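Local coordinates for Rna-binding protein with serine-rich domain 1 (Homo sapiens, PDB 4A8X) that serves as an auxiliary component of the exon junction complex, binding RNA and, through its RRM domain, joining the ASAP complex, at residues P4-I9 with Y49-F54. Sequence-based numbering, arbitrary orientation.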
# COMPACT_ATOMS: atom_id res chain seq x y z
N PRO A 4 6.88 -26.48 13.52
CA PRO A 4 7.59 -25.19 13.49
C PRO A 4 6.83 -24.10 14.22
O PRO A 4 5.60 -24.18 14.29
CB PRO A 4 7.59 -24.84 12.01
CG PRO A 4 6.34 -25.49 11.47
CD PRO A 4 6.24 -26.79 12.22
N THR A 5 7.54 -23.09 14.72
CA THR A 5 6.92 -21.89 15.30
C THR A 5 7.19 -20.60 14.52
O THR A 5 6.60 -19.56 14.81
CB THR A 5 7.45 -21.68 16.71
OG1 THR A 5 8.87 -21.65 16.65
CG2 THR A 5 7.00 -22.82 17.67
N LYS A 6 8.08 -20.67 13.53
CA LYS A 6 8.47 -19.48 12.78
C LYS A 6 7.80 -19.47 11.41
O LYS A 6 7.73 -20.49 10.74
CB LYS A 6 9.99 -19.45 12.62
CG LYS A 6 10.52 -18.14 11.98
CD LYS A 6 12.03 -18.25 11.63
CE LYS A 6 12.88 -18.56 12.83
NZ LYS A 6 14.30 -18.84 12.43
N VAL A 7 7.32 -18.31 10.98
CA VAL A 7 6.66 -18.18 9.68
C VAL A 7 7.28 -17.03 8.85
O VAL A 7 7.67 -15.99 9.41
CB VAL A 7 5.13 -17.94 9.82
CG1 VAL A 7 4.45 -19.02 10.74
CG2 VAL A 7 4.85 -16.56 10.35
N HIS A 8 7.37 -17.24 7.53
CA HIS A 8 7.80 -16.18 6.59
C HIS A 8 6.54 -15.54 6.00
O HIS A 8 5.64 -16.23 5.51
CB HIS A 8 8.65 -16.79 5.46
CG HIS A 8 9.04 -15.82 4.38
ND1 HIS A 8 8.22 -15.55 3.31
CD2 HIS A 8 10.16 -15.09 4.19
CE1 HIS A 8 8.83 -14.69 2.50
NE2 HIS A 8 10.01 -14.39 3.01
N ILE A 9 6.46 -14.23 6.09
CA ILE A 9 5.38 -13.47 5.48
C ILE A 9 5.90 -12.73 4.25
O ILE A 9 6.86 -11.97 4.34
CB ILE A 9 4.83 -12.40 6.47
CG1 ILE A 9 4.47 -13.03 7.81
CG2 ILE A 9 3.65 -11.66 5.87
CD1 ILE A 9 3.55 -14.26 7.72
N TYR A 49 9.21 -8.42 3.03
CA TYR A 49 8.90 -9.64 3.75
C TYR A 49 9.29 -9.54 5.23
O TYR A 49 10.03 -8.63 5.63
CB TYR A 49 9.57 -10.82 3.10
CG TYR A 49 11.07 -10.84 3.19
CD1 TYR A 49 11.71 -11.33 4.31
CD2 TYR A 49 11.85 -10.33 2.15
CE1 TYR A 49 13.12 -11.34 4.40
CE2 TYR A 49 13.24 -10.34 2.21
CZ TYR A 49 13.86 -10.85 3.34
OH TYR A 49 15.24 -10.84 3.39
N ALA A 50 8.77 -10.47 6.04
CA ALA A 50 9.11 -10.54 7.46
C ALA A 50 9.11 -11.99 7.94
O ALA A 50 8.39 -12.84 7.41
CB ALA A 50 8.12 -9.74 8.30
N TYR A 51 9.93 -12.28 8.95
CA TYR A 51 9.78 -13.54 9.68
C TYR A 51 9.14 -13.25 11.03
O TYR A 51 9.49 -12.26 11.70
CB TYR A 51 11.11 -14.24 9.88
CG TYR A 51 11.81 -14.66 8.63
CD1 TYR A 51 11.63 -15.94 8.11
CD2 TYR A 51 12.65 -13.79 7.96
CE1 TYR A 51 12.30 -16.35 6.96
CE2 TYR A 51 13.34 -14.20 6.80
CZ TYR A 51 13.14 -15.48 6.32
OH TYR A 51 13.78 -15.91 5.18
N VAL A 52 8.18 -14.08 11.41
CA VAL A 52 7.54 -13.97 12.71
C VAL A 52 7.63 -15.32 13.45
O VAL A 52 7.24 -16.36 12.92
CB VAL A 52 6.06 -13.51 12.56
CG1 VAL A 52 5.38 -13.46 13.91
CG2 VAL A 52 6.01 -12.11 11.90
N GLU A 53 8.17 -15.29 14.67
CA GLU A 53 8.28 -16.51 15.47
C GLU A 53 7.34 -16.42 16.65
O GLU A 53 7.40 -15.46 17.41
CB GLU A 53 9.72 -16.72 15.95
CG GLU A 53 9.83 -17.89 16.89
CD GLU A 53 11.25 -18.26 17.22
OE1 GLU A 53 11.80 -17.68 18.19
OE2 GLU A 53 11.80 -19.15 16.53
N PHE A 54 6.47 -17.42 16.78
CA PHE A 54 5.49 -17.48 17.85
C PHE A 54 6.03 -18.33 18.99
O PHE A 54 7.05 -19.01 18.86
CB PHE A 54 4.18 -18.05 17.36
CG PHE A 54 3.46 -17.17 16.38
CD1 PHE A 54 2.62 -16.14 16.85
CD2 PHE A 54 3.61 -17.35 15.01
CE1 PHE A 54 1.94 -15.32 15.96
CE2 PHE A 54 2.96 -16.50 14.09
CZ PHE A 54 2.11 -15.48 14.58
O HOH W 1 11.70 -22.06 15.03
O HOH W 2 9.53 -20.31 19.36
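H8 drives the edge of its imidazole into one face of the Y51 ring, a T-shaped stack with the planes at 74°. The touching atom is CD2 of H8, 3.7 Å from CZ of Y51 and lying toward the rim of the phenol rather than over its middle. CG of H8 is anti to the backbone N (chi1 175°), beside the carbonyl carbon. NE2 of H8 comes within 3.6 Å of CB of Y49; those two rings are near parallel but slid apart, with little overlap. At the other end of the pairing, T5 accepts an almost straight bond from N of F54 to its carbonyl O, 2.9 Å, the donor sitting above the carbonyl plane. Its OG1 reaches E53 through a water that donates to OE2 of E53, and a second water links the same hydroxyl to O of F54. Between these ends, V7 with V52 and I9 with A50 are hydrogen-bonded antiparallel pairs, each closed by two backbone bonds. K6 and E53 form a non-hydrogen-bonded pair whose side chains cross, CE of K6 3.9 Å from OE2 of E53. NZ of K6 stays 4.8 Å from that OE2 of E53 and hydrogen-bonds to O of A84 instead, while K6 makes a cation-pi contact with W86. K6, H8, Y51 and E53 share one face; V7, I9, A50 and V52 line the opposite, buried one, where CG2 of V7 packs 4.0 Å from CB of V52 and F54 extends the layer toward helix 57-67. Strands 6-10 and 46-54 are adjacent mid-sheet, flanked by 75-82 and 31-39. H8 on the RNP2 strand and Y49 and Y51 on the RNP1 strand occupy positions canonical RRMs use for RNA, so a similar role here is only inferred; W86 lies against Y51 and E53 on this face of the RRM fold.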